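PDB 4HVL: membrane-anchored mycosin mycp1 from Mycobacterium thermoresistibile, which is a subtilisin-like serine protease of the type VII (ESX-1) secretion system, a membrane-anchored enzyme that probably cleaves proteins at the mycobacterial cell envelope. Local coordinates for residues D97-G111 against I286-L299. Numbering follows the deposited sequence.
With ZN (zinc ion), chain G.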
loop_
_atom_site.group_PDB
_atom_site.type_symbol
_atom_site.label_atom_id
_atom_site.label_comp_id
_atom_site.label_asym_id
_atom_site.label_seq_id
_atom_site.Cartn_x
_atom_site.Cartn_y
_atom_site.Cartn_z
ATOM N N ASP A 97 7.191 -13.570 -6.675
ATOM C CA ASP A 97 6.688 -12.356 -7.301
ATOM C C ASP A 97 6.715 -12.603 -8.806
ATOM O O ASP A 97 7.780 -12.758 -9.366
ATOM C CB ASP A 97 7.574 -11.152 -6.962
ATOM C CG ASP A 97 7.038 -9.865 -7.511
ATOM O OD1 ASP A 97 5.895 -9.883 -8.074
ATOM O OD2 ASP A 97 7.727 -8.829 -7.318
ATOM N N CYS A 98 5.541 -12.622 -9.431
ATOM C CA CYS A 98 5.424 -12.818 -10.867
ATOM C C CYS A 98 5.172 -11.474 -11.585
ATOM O O CYS A 98 5.105 -11.436 -12.800
ATOM C CB CYS A 98 4.286 -13.824 -11.146
ATOM S SG CYS A 98 4.341 -14.709 -12.717
ATOM N N ASP A 99 5.105 -10.373 -10.836
ATOM C CA ASP A 99 4.642 -9.092 -11.377
ATOM C C ASP A 99 5.679 -7.979 -11.296
ATOM O O ASP A 99 5.371 -6.851 -11.600
ATOM C CB ASP A 99 3.394 -8.634 -10.610
ATOM C CG ASP A 99 2.210 -9.556 -10.816
ATOM O OD1 ASP A 99 2.304 -10.758 -10.503
ATOM O OD2 ASP A 99 1.195 -9.076 -11.319
ATOM N N ALA A 100 6.874 -8.264 -10.803
ATOM C CA ALA A 100 7.873 -7.221 -10.629
ATOM C C ALA A 100 7.268 -6.040 -9.899
ATOM O O ALA A 100 7.388 -4.910 -10.342
ATOM C CB ALA A 100 8.433 -6.794 -11.983
ATOM N N HIS A 101 6.606 -6.306 -8.779
ATOM C CA HIS A 101 5.924 -5.273 -8.065
ATOM C C HIS A 101 6.181 -5.414 -6.561
ATOM O O HIS A 101 6.855 -4.566 -5.966
ATOM C CB HIS A 101 4.423 -5.282 -8.438
ATOM C CG HIS A 101 3.665 -4.099 -7.930
ATOM N ND1 HIS A 101 3.137 -4.057 -6.658
ATOM C CD2 HIS A 101 3.392 -2.895 -8.492
ATOM C CE1 HIS A 101 2.540 -2.890 -6.467
ATOM N NE2 HIS A 101 2.689 -2.163 -7.559
ATOM N N GLY A 102 5.679 -6.485 -5.957
ATOM C CA GLY A 102 5.799 -6.684 -4.520
ATOM C C GLY A 102 7.231 -6.685 -4.010
ATOM O O GLY A 102 7.525 -6.184 -2.922
ATOM N N THR A 103 8.131 -7.231 -4.809
ATOM C CA THR A 103 9.545 -7.223 -4.456
ATOM C C THR A 103 10.010 -5.774 -4.304
ATOM O O THR A 103 10.742 -5.434 -3.375
ATOM C CB THR A 103 10.376 -7.928 -5.547
ATOM O OG1 THR A 103 9.900 -9.281 -5.692
ATOM C CG2 THR A 103 11.839 -7.944 -5.162
ATOM N N LEU A 104 9.561 -4.928 -5.216
ATOM C CA LEU A 104 9.974 -3.505 -5.234
ATOM C C LEU A 104 9.353 -2.753 -4.066
ATOM O O LEU A 104 10.028 -2.004 -3.396
ATOM C CB LEU A 104 9.637 -2.844 -6.570
ATOM C CG LEU A 104 10.547 -3.195 -7.758
ATOM C CD1 LEU A 104 10.491 -4.665 -8.152
ATOM C CD2 LEU A 104 10.203 -2.341 -8.965
ATOM N N THR A 105 8.065 -2.958 -3.821
ATOM C CA THR A 105 7.410 -2.402 -2.626
ATOM C C THR A 105 8.177 -2.721 -1.337
ATOM O O THR A 105 8.534 -1.819 -0.568
ATOM C CB THR A 105 5.988 -2.955 -2.499
ATOM O OG1 THR A 105 5.310 -2.724 -3.728
ATOM C CG2 THR A 105 5.223 -2.279 -1.370
ATOM N N ALA A 106 8.446 -4.009 -1.134
ATOM C CA ALA A 106 9.176 -4.458 0.049
ATOM C C ALA A 106 10.544 -3.785 0.148
ATOM O O ALA A 106 10.968 -3.413 1.264
ATOM C CB ALA A 106 9.314 -5.983 0.066
ATOM N N SER A 107 11.203 -3.585 -1.002
ATOM C CA SER A 107 12.530 -2.946 -1.012
ATOM C C SER A 107 12.478 -1.491 -0.560
ATOM O O SER A 107 13.404 -1.016 0.109
ATOM C CB SER A 107 13.221 -3.050 -2.372
ATOM O OG SER A 107 12.702 -2.123 -3.314
ATOM N N VAL A 108 11.404 -0.794 -0.912
ATOM C CA VAL A 108 11.225 0.607 -0.511
ATOM C C VAL A 108 11.010 0.717 1.015
ATOM O O VAL A 108 11.591 1.587 1.676
ATOM C CB VAL A 108 10.082 1.289 -1.325
ATOM C CG1 VAL A 108 9.674 2.612 -0.713
ATOM C CG2 VAL A 108 10.506 1.518 -2.766
ATOM N N ILE A 109 10.211 -0.200 1.571
ATOM C CA ILE A 109 9.919 -0.250 3.003
ATOM C C ILE A 109 11.205 -0.592 3.804
ATOM O O ILE A 109 11.584 0.128 4.716
ATOM C CB ILE A 109 8.840 -1.322 3.304
ATOM C CG1 ILE A 109 7.499 -0.973 2.620
ATOM C CG2 ILE A 109 8.653 -1.497 4.810
ATOM C CD1 ILE A 109 6.457 -2.074 2.679
ATOM N N ALA A 110 11.875 -1.680 3.427
ATOM C CA ALA A 110 12.905 -2.279 4.277
ATOM C C ALA A 110 14.150 -2.775 3.547
ATOM O O ALA A 110 14.925 -3.542 4.105
ATOM C CB ALA A 110 12.284 -3.399 5.094
ATOM N N GLY A 111 14.377 -2.308 2.327
ATOM C CA GLY A 111 15.541 -2.731 1.573
ATOM C C GLY A 111 16.837 -2.358 2.270
ATOM O O GLY A 111 16.979 -1.250 2.775
ATOM N N ILE A 286 10.369 6.174 -9.403
ATOM C CA ILE A 286 10.857 5.472 -8.224
ATOM C C ILE A 286 12.063 4.569 -8.584
ATOM O O ILE A 286 12.147 4.002 -9.686
ATOM C CB ILE A 286 9.706 4.660 -7.569
ATOM C CG1 ILE A 286 8.602 5.584 -7.036
ATOM C CG2 ILE A 286 10.196 3.738 -6.458
ATOM C CD1 ILE A 286 9.069 6.640 -6.061
ATOM N N THR A 287 13.020 4.518 -7.664
ATOM C CA THR A 287 14.102 3.539 -7.694
ATOM C C THR A 287 13.837 2.553 -6.583
ATOM O O THR A 287 13.456 2.938 -5.471
ATOM C CB THR A 287 15.439 4.234 -7.482
ATOM O OG1 THR A 287 15.646 5.133 -8.575
ATOM C CG2 THR A 287 16.597 3.246 -7.399
ATOM N N ALA A 288 14.014 1.276 -6.890
ATOM C CA ALA A 288 13.768 0.226 -5.927
ATOM C C ALA A 288 14.775 -0.892 -6.196
ATOM O O ALA A 288 15.736 -0.692 -6.974
ATOM C CB ALA A 288 12.317 -0.242 -6.067
ATOM N N LEU A 289 14.605 -2.033 -5.537
ATOM C CA LEU A 289 15.412 -3.223 -5.793
ATOM C C LEU A 289 14.594 -4.349 -6.404
ATOM O O LEU A 289 13.399 -4.501 -6.132
ATOM C CB LEU A 289 16.057 -3.736 -4.499
ATOM C CG LEU A 289 16.884 -2.735 -3.666
ATOM C CD1 LEU A 289 17.450 -3.438 -2.427
ATOM C CD2 LEU A 289 17.982 -2.116 -4.510
ATOM N N GLY A 290 15.260 -5.146 -7.229
ATOM C CA GLY A 290 14.637 -6.274 -7.908
ATOM C C GLY A 290 14.859 -7.598 -7.197
ATOM O O GLY A 290 15.193 -7.647 -5.995
ATOM N N TYR A 291 14.706 -8.673 -7.970
ATOM C CA TYR A 291 14.690 -10.028 -7.450
ATOM C C TYR A 291 16.044 -10.496 -6.914
ATOM O O TYR A 291 16.107 -11.498 -6.214
ATOM C CB TYR A 291 14.222 -11.020 -8.529
ATOM C CG TYR A 291 12.863 -10.734 -9.165
ATOM C CD1 TYR A 291 11.876 -9.997 -8.489
ATOM C CD2 TYR A 291 12.547 -11.238 -10.430
ATOM C CE1 TYR A 291 10.634 -9.737 -9.069
ATOM C CE2 TYR A 291 11.308 -10.988 -11.005
ATOM C CZ TYR A 291 10.357 -10.224 -10.327
ATOM O OH TYR A 291 9.115 -10.000 -10.887
ATOM N N GLY A 292 17.119 -9.800 -7.270
ATOM C CA GLY A 292 18.447 -10.138 -6.755
ATOM C C GLY A 292 18.946 -9.092 -5.763
ATOM O O GLY A 292 20.065 -9.171 -5.310
ATOM N N GLY A 293 18.112 -8.118 -5.422
ATOM C CA GLY A 293 18.557 -6.993 -4.601
ATOM C C GLY A 293 19.321 -5.944 -5.380
ATOM O O GLY A 293 19.998 -5.092 -4.782
ATOM N N GLU A 294 19.186 -5.990 -6.713
ATOM C CA GLU A 294 19.836 -5.056 -7.644
ATOM C C GLU A 294 18.974 -3.813 -7.849
ATOM O O GLU A 294 17.754 -3.916 -7.946
ATOM C CB GLU A 294 20.090 -5.759 -9.006
ATOM C CG GLU A 294 18.921 -5.821 -10.003
ATOM C CD GLU A 294 17.789 -6.813 -9.692
ATOM O OE1 GLU A 294 17.766 -7.423 -8.610
ATOM O OE2 GLU A 294 16.894 -7.008 -10.563
ATOM N N PRO A 295 19.596 -2.631 -7.947
ATOM C CA PRO A 295 18.767 -1.449 -8.161
ATOM C C PRO A 295 18.003 -1.508 -9.500
ATOM O O PRO A 295 18.541 -1.974 -10.510
ATOM C CB PRO A 295 19.761 -0.280 -8.137
ATOM C CG PRO A 295 21.122 -0.856 -8.036
ATOM C CD PRO A 295 21.043 -2.335 -7.898
ATOM N N VAL A 296 16.739 -1.086 -9.466
ATOM C CA VAL A 296 15.914 -0.999 -10.649
ATOM C C VAL A 296 15.133 0.316 -10.673
ATOM O O VAL A 296 14.826 0.887 -9.619
ATOM C CB VAL A 296 14.902 -2.163 -10.735
ATOM C CG1 VAL A 296 15.611 -3.467 -11.067
ATOM C CG2 VAL A 296 14.058 -2.278 -9.453
ATOM N N ASN A 297 14.763 0.754 -11.877
ATOM C CA ASN A 297 13.974 1.977 -12.053
ATOM C C ASN A 297 13.086 2.005 -13.304
ATOM O O ASN A 297 12.627 3.069 -13.705
ATOM C CB ASN A 297 14.905 3.204 -12.022
ATOM C CG ASN A 297 15.806 3.288 -13.232
ATOM O OD1 ASN A 297 15.812 2.395 -14.086
ATOM N ND2 ASN A 297 16.581 4.370 -13.319
ATOM N N ALA A 298 12.835 0.829 -13.897
ATOM C CA ALA A 298 12.010 0.707 -15.081
ATOM C C ALA A 298 11.293 -0.634 -15.069
ATOM O O ALA A 298 11.773 -1.609 -14.479
ATOM C CB ALA A 298 12.865 0.806 -16.334
ATOM N N LEU A 299 10.158 -0.662 -15.755
ATOM C CA LEU A 299 9.381 -1.862 -15.973
ATOM C C LEU A 299 9.066 -1.996 -17.450
ATOM O O LEU A 299 9.065 -0.997 -18.191
ATOM C CB LEU A 299 8.072 -1.761 -15.187
ATOM C CG LEU A 299 8.316 -1.664 -13.690
ATOM C CD1 LEU A 299 7.047 -1.283 -12.975
ATOM C CD2 LEU A 299 8.900 -2.976 -13.159
HETATM ZN ZN ZN G . 1.623 -0.314 -7.757
HETATM O O HOH W 1 0.743 -0.546 -9.695
#
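Ser107, on helix 102-110, reaches across to the hairpin strand 288-289 and takes the backbone N-H of Leu289 on its OG, 2.9 Å away and almost straight (172°). With chi1 at 77°, OG sits between the serine's own N and carbonyl carbon, where it can also donate to Leu104 O one turn back, so a single hydroxyl ties the helix to the edge of the hairpin. Packing is close around this bond. Ala288 CB points into the helix and lies 3.8 Å from Leu104 CB, with Val108 CG2 alongside. Leu104 crosses Val296 at about a right angle, CD2 against CG2 at 3.9 Å, while Leu289 O is buried against the leucine branch without a polar partner in the model. At the other end, the Tyr291 ring receives Thr103 CB and OG1 and Asp97 OD2 at its edge, OD2 coming within 3.5 Å of CE1. Tyr291 OH takes a weak, bent bond from Ala100 N (2.8 Å) and is also bonded to Ala30 O. Asp97, with CG anti to its N (chi1 -176°), turns OD2 forward to the first turn of the helix, where it accepts from His101 N, Thr103 N and Thr103 OG1; its OD1 closes an Asx turn with Asp99 N. The looser margin lies toward Leu299, whose CD2 grazes Ala100 CB at 4.0 Å, and toward exposed Gly292, which, unlike neighbouring Tyr291, has no contact with 97-111. CB of His101, the N-cap residue, points away from the hairpin; its NE2 binds zinc together with Ser312, and its ND1 bonds to Asp70. The hairpin packs against the histidine-capped helix of the subtilisin fold, where zinc bridges the histidine and serine of the predicted charge relay.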